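Side-chain contacts in hypothetical protein (Staphylococcus aureus subsp. aureus, PDB 2IL5), which is of unknown function but, as an Activator of Hsp90 ATPase homolog 1-like protein of the Bet v 1-like clan, may bind hydrophobic ligands or protein partners: residues Y30-K35 and K40-T45; G61-V66 and V90-G95; V128-R133 and L137-K142. All coordinates share one frame; numbering follows the deposited sequence.

Interaction 1: residues Y30-K35 and K40-T45; sequences YEAWTK and KQWFMT
Trp33 and Trp42 meet edge to face: the outer edge of the Trp42 six-membered ring is driven against the face of the Trp33 indole, with the two planes 76° apart. Trp42 CH2 does the touching; it stands above the middle of the Trp33 ring system and comes to 3.5 Å from Trp33 CE2. The pyrrole part of the same Trp42 indole carries the polar atom: Trp42 NE1 hydrogen-bonds to Ala32 O at 2.8 Å. That oxygen lies nearly in the plane of the indole, although the donor arrives well above the carbonyl plane of Ala32 rather than on a lone pair. The CB of Ala32 sits beside the bond, 4.0 Å from Trp42 NE1. Trp42 CG lies between its own backbone N and carbonyl carbon (chi1 75°), a setting that lets one flat ring system serve both the Ala32 carbonyl and Trp33. Phe43 joins obliquely, its CE2 3.8 Å from Trp33 CZ3, while its CB covers a face of Trp42. Met161 of helix 136-166 packs on Ala32, Trp33 and Trp42, and Phe110 adds an edge-to-face partner for Trp33. The aromatic cluster thus lies in the core between helix 26-32, the sheet and the long C-terminal helix. Chemically, the buried indole N-H has its acceptor in the backbone carbonyl of Ala32, and the bond probably helps to set the rotation of Trp42, whose C-H edge addresses the electron-rich face of Trp33.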
loop_
_atom_site.group_PDB
_atom_site.type_symbol
_atom_site.label_atom_id
_atom_site.label_comp_id
_atom_site.label_asym_id
_atom_site.label_seq_id
_atom_site.Cartn_x
_atom_site.Cartn_y
_atom_site.Cartn_z
ATOM N N TYR A 30 -1.487 1.075 -13.120
ATOM C CA TYR A 30 -0.235 1.736 -12.736
ATOM C C TYR A 30 -0.512 3.179 -12.369
ATOM O O TYR A 30 0.008 3.675 -11.392
ATOM C CB TYR A 30 0.809 1.634 -13.858
ATOM C CG TYR A 30 2.136 2.334 -13.580
ATOM C CD1 TYR A 30 2.386 3.643 -14.059
ATOM C CD2 TYR A 30 3.163 1.682 -12.870
ATOM C CE1 TYR A 30 3.594 4.293 -13.803
ATOM C CE2 TYR A 30 4.372 2.317 -12.602
ATOM C CZ TYR A 30 4.595 3.614 -13.066
ATOM O OH TYR A 30 5.826 4.222 -12.815
ATOM N N GLU A 31 -1.324 3.851 -13.172
ATOM C CA GLU A 31 -1.758 5.212 -12.888
ATOM C C GLU A 31 -2.367 5.388 -11.479
ATOM O O GLU A 31 -2.096 6.399 -10.805
ATOM C CB GLU A 31 -2.757 5.668 -13.955
ATOM C CG GLU A 31 -3.067 7.176 -13.943
ATOM C CD GLU A 31 -4.002 7.638 -15.101
ATOM O OE1 GLU A 31 -5.131 7.117 -15.261
ATOM O OE2 GLU A 31 -3.599 8.553 -15.842
ATOM N N ALA A 32 -3.187 4.425 -11.041
ATOM C CA ALA A 32 -3.820 4.466 -9.702
ATOM C C ALA A 32 -2.814 4.670 -8.573
ATOM O O ALA A 32 -3.139 5.306 -7.562
ATOM C CB ALA A 32 -4.631 3.196 -9.465
ATOM N N TRP A 33 -1.586 4.156 -8.795
ATOM C CA TRP A 33 -0.498 4.074 -7.824
ATOM C C TRP A 33 0.399 5.284 -7.875
ATOM O O TRP A 33 1.226 5.472 -6.990
ATOM C CB TRP A 33 0.386 2.818 -8.054
ATOM C CG TRP A 33 -0.224 1.512 -7.510
ATOM C CD1 TRP A 33 -1.134 0.684 -8.151
ATOM C CD2 TRP A 33 0.049 0.894 -6.241
ATOM N NE1 TRP A 33 -1.431 -0.406 -7.351
ATOM C CE2 TRP A 33 -0.727 -0.298 -6.174
ATOM C CE3 TRP A 33 0.867 1.229 -5.146
ATOM C CZ2 TRP A 33 -0.694 -1.163 -5.045
ATOM C CZ3 TRP A 33 0.882 0.366 -4.011
ATOM C CH2 TRP A 33 0.107 -0.798 -3.975
ATOM N N THR A 34 0.246 6.090 -8.921
ATOM C CA THR A 34 1.278 7.081 -9.238
ATOM C C THR A 34 0.703 8.429 -9.559
ATOM O O THR A 34 1.440 9.372 -9.862
ATOM C CB THR A 34 2.208 6.624 -10.407
ATOM O OG1 THR A 34 1.414 6.316 -11.541
ATOM C CG2 THR A 34 3.059 5.406 -9.996
ATOM N N LYS A 35 -0.617 8.512 -9.488
ATOM C CA LYS A 35 -1.302 9.778 -9.602
ATOM C C LYS A 35 -1.982 10.223 -8.325
ATOM O O LYS A 35 -2.905 9.565 -7.832
ATOM C CB LYS A 35 -2.304 9.746 -10.753
ATOM C CG LYS A 35 -1.880 10.637 -11.903
ATOM C CD LYS A 35 -1.835 12.116 -11.412
ATOM C CE LYS A 35 -3.238 12.650 -11.011
ATOM N NZ LYS A 35 -3.221 13.807 -10.042
ATOM N N LYS A 40 -5.297 9.715 -3.616
ATOM C CA LYS A 40 -6.045 10.404 -2.571
ATOM C C LYS A 40 -7.381 9.746 -2.282
ATOM O O LYS A 40 -7.948 9.933 -1.199
ATOM C CB LYS A 40 -6.201 11.889 -2.907
ATOM C CG LYS A 40 -7.475 12.321 -3.594
ATOM C CD LYS A 40 -7.583 13.836 -3.562
ATOM C CE LYS A 40 -7.748 14.364 -2.140
ATOM N NZ LYS A 40 -8.163 15.806 -2.081
ATOM N N GLN A 41 -7.837 8.938 -3.242
ATOM C CA GLN A 41 -9.102 8.259 -3.171
ATOM C C GLN A 41 -9.020 6.856 -2.599
ATOM O O GLN A 41 -10.066 6.295 -2.246
ATOM C CB GLN A 41 -9.772 8.213 -4.555
ATOM C CG GLN A 41 -9.990 9.579 -5.195
ATOM C CD GLN A 41 -10.716 9.514 -6.540
ATOM O OE1 GLN A 41 -11.843 9.022 -6.631
ATOM N NE2 GLN A 41 -10.073 10.030 -7.584
ATOM N N TRP A 42 -7.818 6.291 -2.454
ATOM C CA TRP A 42 -7.732 4.875 -2.059
ATOM C C TRP A 42 -6.542 4.462 -1.226
ATOM O O TRP A 42 -6.634 3.498 -0.495
ATOM C CB TRP A 42 -7.809 3.945 -3.283
ATOM C CG TRP A 42 -6.554 3.897 -4.114
ATOM C CD1 TRP A 42 -6.249 4.705 -5.179
ATOM C CD2 TRP A 42 -5.455 2.964 -3.988
ATOM N NE1 TRP A 42 -5.012 4.347 -5.704
ATOM C CE2 TRP A 42 -4.513 3.281 -5.000
ATOM C CE3 TRP A 42 -5.167 1.895 -3.111
ATOM C CZ2 TRP A 42 -3.296 2.570 -5.153
ATOM C CZ3 TRP A 42 -3.972 1.188 -3.276
ATOM C CH2 TRP A 42 -3.056 1.531 -4.299
ATOM N N PHE A 43 -5.417 5.140 -1.369
ATOM C CA PHE A 43 -4.183 4.665 -0.744
ATOM C C PHE A 43 -4.031 5.220 0.658
ATOM O O PHE A 43 -3.589 6.352 0.818
ATOM C CB PHE A 43 -2.971 5.050 -1.595
ATOM C CG PHE A 43 -1.713 4.391 -1.164
ATOM C CD1 PHE A 43 -0.790 5.071 -0.368
ATOM C CD2 PHE A 43 -1.449 3.075 -1.526
ATOM C CE1 PHE A 43 0.387 4.441 0.060
ATOM C CE2 PHE A 43 -0.277 2.440 -1.097
ATOM C CZ PHE A 43 0.637 3.141 -0.305
HETATM N N MSE A 44 -4.417 4.409 1.649
HETATM C CA MSE A 44 -4.448 4.765 3.088
HETATM C C MSE A 44 -5.335 5.957 3.400
HETATM O O MSE A 44 -5.238 6.567 4.453
HETATM C CB MSE A 44 -3.038 5.027 3.630
HETATM C CG MSE A 44 -1.978 4.088 3.123
HETATM SE SE MSE A 44 -1.781 2.542 4.247
HETATM C CE MSE A 44 -1.421 3.345 6.000
ATOM N N THR A 45 -6.201 6.291 2.459
ATOM C CA THR A 45 -7.075 7.411 2.631
ATOM C C THR A 45 -8.299 7.270 1.710
ATOM O O THR A 45 -8.455 6.237 1.046
ATOM C CB THR A 45 -6.264 8.691 2.399
ATOM O OG1 THR A 45 -6.992 9.827 2.876
ATOM C CG2 THR A 45 -5.861 8.826 0.933
#

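Interaction 2: residues G61-V66 and V90-G95; sequences GKYRIV and VKMTIG
Tyr63 meets Thr93 through its hydroxyl and Met92 through its ring, reaching from strand 62-68 to strand 89-94 past strand 74-85, which lies between the two in the sheet. The axes of 62-66 and 90-94 are therefore 9.2 Å apart, and Tyr63 spans most of that gap. The tight part is at the hydroxyl end. Tyr63 OH donates to Thr93 O at 2.7 Å, in the carbonyl plane and on a lone pair, while the acceptor stays close to the plane of the phenol. Beside it the methyl of Met92, a selenomethionine, meets the ring obliquely; its modelled distance, CE to Tyr63 CE1 3.2 Å, is shorter than a normal carbon-carbon contact and doubtful in detail. A bend at the last torsion of Met92 (chi3 -63°) turns this methyl to the tyrosine, and the two side chains run nearly perpendicular. The looser side belongs to Ile94. Its CB points away from strand 62-66, and CD1 returns only as far as 3.6 Å from Tyr63 OH; the residue is partly exposed, and its side chain comes to about 4 Å from a bound sodium ion. Thr93 is held separately, its OG1 hydrogen-bonding to Gly95 O at 2.6 Å and also pairing with Ile80 N of the intervening strand. The chemistry implies that one directed bond joins the buried phenol and carbonyl, whereas the apolar contacts of Met92 and Ile94 carry less directional demand.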
loop_
_atom_site.group_PDB
_atom_site.type_symbol
_atom_site.label_atom_id
_atom_site.label_comp_id
_atom_site.label_asym_id
_atom_site.label_seq_id
_atom_site.Cartn_x
_atom_site.Cartn_y
_atom_site.Cartn_z
ATOM N N GLY A 61 11.552 10.463 -4.569
ATOM C CA GLY A 61 10.556 11.462 -4.201
ATOM C C GLY A 61 9.676 11.068 -3.011
ATOM O O GLY A 61 9.326 9.907 -2.841
ATOM N N LYS A 62 9.283 12.063 -2.216
ATOM C CA LYS A 62 8.461 11.838 -1.028
ATOM C C LYS A 62 6.962 11.913 -1.296
ATOM O O LYS A 62 6.509 12.649 -2.179
ATOM C CB LYS A 62 8.850 12.836 0.062
ATOM C CG LYS A 62 7.995 12.703 1.350
ATOM C CD LYS A 62 8.376 13.719 2.430
ATOM C CE LYS A 62 7.306 13.765 3.494
ATOM N NZ LYS A 62 7.584 14.864 4.466
ATOM N N TYR A 63 6.185 11.144 -0.535
ATOM C CA TYR A 63 4.763 11.370 -0.473
ATOM C C TYR A 63 4.346 11.518 0.986
ATOM O O TYR A 63 4.971 10.938 1.894
ATOM C CB TYR A 63 3.945 10.290 -1.210
ATOM C CG TYR A 63 3.937 8.968 -0.489
ATOM C CD1 TYR A 63 4.915 7.999 -0.744
ATOM C CD2 TYR A 63 2.974 8.703 0.490
ATOM C CE1 TYR A 63 4.916 6.792 -0.049
ATOM C CE2 TYR A 63 2.966 7.524 1.194
ATOM C CZ TYR A 63 3.927 6.557 0.925
ATOM O OH TYR A 63 3.901 5.380 1.647
ATOM N N ARG A 64 3.302 12.330 1.200
ATOM C CA ARG A 64 2.760 12.553 2.532
ATOM C C ARG A 64 1.221 12.609 2.534
ATOM O O ARG A 64 0.619 13.506 1.939
ATOM C CB ARG A 64 3.352 13.820 3.129
ATOM C CG ARG A 64 2.957 14.018 4.541
ATOM C CD ARG A 64 3.464 15.346 5.060
ATOM N NE ARG A 64 3.252 15.448 6.509
ATOM C CZ ARG A 64 2.293 16.180 7.053
ATOM N NH1 ARG A 64 2.142 16.225 8.367
ATOM N NH2 ARG A 64 1.483 16.875 6.269
ATOM N N ILE A 65 0.602 11.633 3.194
ATOM C CA ILE A 65 -0.856 11.527 3.276
ATOM C C ILE A 65 -1.292 11.732 4.728
ATOM O O ILE A 65 -0.776 11.071 5.649
ATOM C CB ILE A 65 -1.350 10.155 2.770
ATOM C CG1 ILE A 65 -0.943 9.960 1.302
ATOM C CG2 ILE A 65 -2.856 10.011 3.019
ATOM C CD1 ILE A 65 -1.192 8.582 0.711
ATOM N N VAL A 66 -2.216 12.684 4.915
ATOM C CA VAL A 66 -2.864 12.951 6.206
ATOM C C VAL A 66 -4.357 12.572 6.098
ATOM O O VAL A 66 -5.091 13.108 5.279
ATOM C CB VAL A 66 -2.687 14.423 6.601
ATOM C CG1 VAL A 66 -3.216 14.681 7.973
ATOM C CG2 VAL A 66 -1.209 14.823 6.513
ATOM N N VAL A 90 6.200 -0.578 -9.323
ATOM C CA VAL A 90 6.394 0.382 -8.254
ATOM C C VAL A 90 7.017 -0.318 -7.012
ATOM O O VAL A 90 6.498 -1.328 -6.527
ATOM C CB VAL A 90 5.046 1.102 -7.853
ATOM C CG1 VAL A 90 5.286 2.098 -6.725
ATOM C CG2 VAL A 90 4.406 1.804 -9.033
ATOM N N LYS A 91 8.161 0.199 -6.569
ATOM C CA LYS A 91 8.738 -0.073 -5.245
ATOM C C LYS A 91 8.694 1.219 -4.428
ATOM O O LYS A 91 9.213 2.264 -4.845
ATOM C CB LYS A 91 10.166 -0.578 -5.335
ATOM C CG LYS A 91 10.808 -1.001 -4.005
ATOM C CD LYS A 91 12.274 -1.490 -4.312
ATOM C CE LYS A 91 13.146 -1.794 -3.088
ATOM N NZ LYS A 91 12.296 -2.404 -1.965
HETATM N N MSE A 92 8.031 1.147 -3.281
HETATM C CA MSE A 92 7.883 2.279 -2.427
HETATM C C MSE A 92 8.012 1.851 -0.958
HETATM O O MSE A 92 7.925 0.646 -0.634
HETATM C CB MSE A 92 6.556 3.008 -2.722
HETATM C CG MSE A 92 5.310 2.219 -2.442
HETATM SE SE MSE A 92 3.708 2.975 -3.138
HETATM C CE MSE A 92 3.736 4.612 -2.103
ATOM N N THR A 93 8.280 2.835 -0.094
ATOM C CA THR A 93 8.206 2.642 1.346
ATOM C C THR A 93 6.916 3.203 1.985
ATOM O O THR A 93 6.267 4.164 1.480
ATOM C CB THR A 93 9.405 3.212 2.119
ATOM O OG1 THR A 93 9.259 4.623 2.277
ATOM C CG2 THR A 93 10.727 2.885 1.464
ATOM N N ILE A 94 6.544 2.529 3.069
ATOM C CA ILE A 94 5.583 3.012 4.074
ATOM C C ILE A 94 6.444 3.272 5.297
ATOM O O ILE A 94 7.019 2.365 5.873
ATOM C CB ILE A 94 4.538 1.974 4.407
ATOM C CG1 ILE A 94 3.664 1.705 3.198
ATOM C CG2 ILE A 94 3.628 2.483 5.547
ATOM C CD1 ILE A 94 2.358 2.566 3.188
ATOM N N GLY A 95 6.619 4.534 5.642
ATOM C CA GLY A 95 7.641 4.885 6.616
ATOM C C GLY A 95 8.783 5.610 5.958
ATOM O O GLY A 95 9.177 5.332 4.827
#

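Interaction 3: residues V128-R133 and L137-K142; sequences VEKERR and LEYKQK
The irregular backbone of 128-133 passes beside helix 137-142, closest where the CA atoms of Lys130 and Tyr139 are 6.4 Å apart. Across that gap Lys130 lies over one face of the Tyr139 ring in a CH-pi contact, CG being 3.7 Å from the ring centroid and 15° off its normal. The phenol ends at Val128, where Tyr139 OH donates to Val128 O over a short 2.5 Å, from above the carbonyl plane; Glu12 N bonds to the same hydroxyl. Lys142 stretches fully extended from the helix, CG opposite its backbone N (chi1 -177°), to deliver NZ to two oxygens. It bonds Glu129 O at 2.7 Å and makes a salt bridge with Glu131 OE1 at 2.9 Å, using the anti lone pair of that carboxylate. Toward the end of the loop, a water donates both to Arg133 O and to Glu138 OE1, which is also bonded to Thr135 N. The arrangement fastens the connection after strand 118-128 to the start of helix 136-166, the last strand-to-helix connection of the helix-grip fold, consistent with the Bet v 1-like clan.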
loop_
_atom_site.group_PDB
_atom_site.type_symbol
_atom_site.label_atom_id
_atom_site.label_comp_id
_atom_site.label_asym_id
_atom_site.label_seq_id
_atom_site.Cartn_x
_atom_site.Cartn_y
_atom_site.Cartn_z
ATOM N N VAL A 128 7.661 -6.716 12.642
ATOM C CA VAL A 128 6.812 -6.718 13.853
ATOM C C VAL A 128 7.620 -6.731 15.189
ATOM O O VAL A 128 8.570 -7.457 15.397
ATOM C CB VAL A 128 5.465 -7.567 13.725
ATOM C CG1 VAL A 128 5.474 -8.470 12.514
ATOM C CG2 VAL A 128 5.002 -8.278 15.059
ATOM N N GLU A 129 7.275 -5.803 16.049
ATOM C CA GLU A 129 8.043 -5.630 17.262
ATOM C C GLU A 129 7.720 -6.754 18.246
ATOM O O GLU A 129 6.541 -7.109 18.472
ATOM C CB GLU A 129 7.791 -4.265 17.873
ATOM C CG GLU A 129 9.035 -3.627 18.433
ATOM C CD GLU A 129 9.783 -2.764 17.414
ATOM O OE1 GLU A 129 9.897 -3.193 16.227
ATOM O OE2 GLU A 129 10.267 -1.662 17.807
ATOM N N LYS A 130 8.784 -7.314 18.801
ATOM C CA LYS A 130 8.626 -8.332 19.808
ATOM C C LYS A 130 8.468 -7.641 21.154
ATOM O O LYS A 130 9.153 -6.675 21.456
ATOM C CB LYS A 130 9.790 -9.316 19.781
ATOM C CG LYS A 130 9.456 -10.641 20.494
ATOM C CD LYS A 130 10.649 -11.552 20.455
ATOM C CE LYS A 130 10.230 -12.903 20.822
ATOM N NZ LYS A 130 11.478 -13.661 20.978
ATOM N N GLU A 131 7.471 -8.060 21.910
ATOM C CA GLU A 131 7.239 -7.444 23.207
ATOM C C GLU A 131 8.063 -8.099 24.315
ATOM O O GLU A 131 8.454 -9.243 24.214
ATOM C CB GLU A 131 5.727 -7.425 23.470
ATOM C CG GLU A 131 4.976 -6.595 22.368
ATOM C CD GLU A 131 3.458 -6.566 22.516
ATOM O OE1 GLU A 131 2.768 -6.426 21.466
ATOM O OE2 GLU A 131 2.937 -6.687 23.658
ATOM N N ARG A 132 8.358 -7.324 25.350
ATOM C CA ARG A 132 8.974 -7.806 26.583
ATOM C C ARG A 132 8.403 -9.138 27.083
ATOM O O ARG A 132 7.194 -9.245 27.323
ATOM C CB ARG A 132 8.790 -6.774 27.660
ATOM C CG ARG A 132 9.614 -5.516 27.444
ATOM C CD ARG A 132 9.463 -4.606 28.640
ATOM N NE ARG A 132 10.110 -3.328 28.403
ATOM C CZ ARG A 132 10.023 -2.275 29.212
ATOM N NH1 ARG A 132 9.318 -2.324 30.323
ATOM N NH2 ARG A 132 10.669 -1.174 28.912
ATOM N N ARG A 133 9.286 -10.145 27.239
ATOM C CA ARG A 133 8.950 -11.423 27.893
ATOM C C ARG A 133 7.987 -12.308 27.087
ATOM O O ARG A 133 7.371 -13.244 27.620
ATOM C CB ARG A 133 8.459 -11.190 29.334
ATOM C CG ARG A 133 9.457 -10.377 30.213
ATOM C CD ARG A 133 8.813 -9.867 31.511
ATOM N NE ARG A 133 7.529 -10.531 31.624
ATOM C CZ ARG A 133 6.324 -9.992 31.497
ATOM N NH1 ARG A 133 6.115 -8.689 31.329
ATOM N NH2 ARG A 133 5.309 -10.825 31.538
ATOM N N LEU A 137 5.362 -18.568 21.241
ATOM C CA LEU A 137 3.987 -18.695 20.795
ATOM C C LEU A 137 3.292 -17.357 20.743
ATOM O O LEU A 137 2.603 -17.043 19.777
ATOM C CB LEU A 137 3.233 -19.653 21.735
ATOM C CG LEU A 137 1.882 -20.136 21.213
ATOM C CD1 LEU A 137 2.027 -20.836 19.852
ATOM C CD2 LEU A 137 1.187 -21.038 22.242
ATOM N N GLU A 138 3.457 -16.563 21.782
ATOM C CA GLU A 138 2.859 -15.238 21.815
ATOM C C GLU A 138 3.317 -14.359 20.664
ATOM O O GLU A 138 2.508 -13.638 20.106
ATOM C CB GLU A 138 3.117 -14.533 23.158
ATOM C CG GLU A 138 2.434 -15.189 24.317
ATOM C CD GLU A 138 2.906 -14.661 25.646
ATOM O OE1 GLU A 138 4.084 -14.325 25.785
ATOM O OE2 GLU A 138 2.093 -14.604 26.576
ATOM N N TYR A 139 4.599 -14.415 20.332
ATOM C CA TYR A 139 5.174 -13.655 19.223
ATOM C C TYR A 139 4.642 -14.101 17.859
ATOM O O TYR A 139 4.309 -13.293 16.977
ATOM C CB TYR A 139 6.697 -13.795 19.224
ATOM C CG TYR A 139 7.305 -12.782 18.302
ATOM C CD1 TYR A 139 6.782 -11.477 18.244
ATOM C CD2 TYR A 139 8.342 -13.120 17.429
ATOM C CE1 TYR A 139 7.278 -10.551 17.381
ATOM C CE2 TYR A 139 8.861 -12.175 16.565
ATOM C CZ TYR A 139 8.311 -10.890 16.558
ATOM O OH TYR A 139 8.839 -9.920 15.750
ATOM N N LYS A 140 4.580 -15.412 17.694
ATOM C CA LYS A 140 4.025 -16.003 16.533
ATOM C C LYS A 140 2.547 -15.629 16.350
ATOM O O LYS A 140 2.140 -15.314 15.240
ATOM C CB LYS A 140 4.291 -17.502 16.545
ATOM C CG LYS A 140 3.236 -18.366 15.853
ATOM C CD LYS A 140 3.866 -19.673 15.289
ATOM C CE LYS A 140 2.788 -20.528 14.609
ATOM N NZ LYS A 140 3.321 -21.398 13.528
ATOM N N GLN A 141 1.770 -15.629 17.435
ATOM C CA GLN A 141 0.392 -15.173 17.403
ATOM C C GLN A 141 0.218 -13.695 17.052
ATOM O O GLN A 141 -0.713 -13.357 16.339
ATOM C CB GLN A 141 -0.374 -15.577 18.703
ATOM C CG GLN A 141 -0.359 -17.143 18.883
ATOM C CD GLN A 141 -0.940 -17.732 20.228
ATOM O OE1 GLN A 141 -1.521 -18.839 20.214
ATOM N NE2 GLN A 141 -0.747 -17.025 21.369
ATOM N N LYS A 142 1.085 -12.816 17.582
ATOM C CA LYS A 142 1.084 -11.392 17.234
ATOM C C LYS A 142 1.420 -11.143 15.730
ATOM O O LYS A 142 0.847 -10.259 15.128
ATOM C CB LYS A 142 2.085 -10.606 18.087
ATOM C CG LYS A 142 2.050 -9.098 17.800
ATOM C CD LYS A 142 3.020 -8.278 18.614
ATOM C CE LYS A 142 2.934 -6.767 18.253
ATOM N NZ LYS A 142 4.063 -6.057 18.871
HETATM O O HOH W 1 4.577 -12.736 28.242
#

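In the fold
From the N terminus the three contacts come in series, none nesting in or crossing another. Interaction 1 closes a short loop around helix 36-39, between helix 26-32 and the segment leading to strand 50-55. Interaction 2 spans a longer excursion that includes strand 74-85. These two touch in the core, Phe43 CZ lying 3.9 Å from Met92 CE, so the helical connection is packed directly on the sheet. Interaction 3 closes the final loop and stands apart, its centre about 32 Å from that of interaction 1 and 27 Å from that of interaction 2. Helix 136-166 connects the distant ends: it starts at interaction 3, and its far end packs against interaction 1.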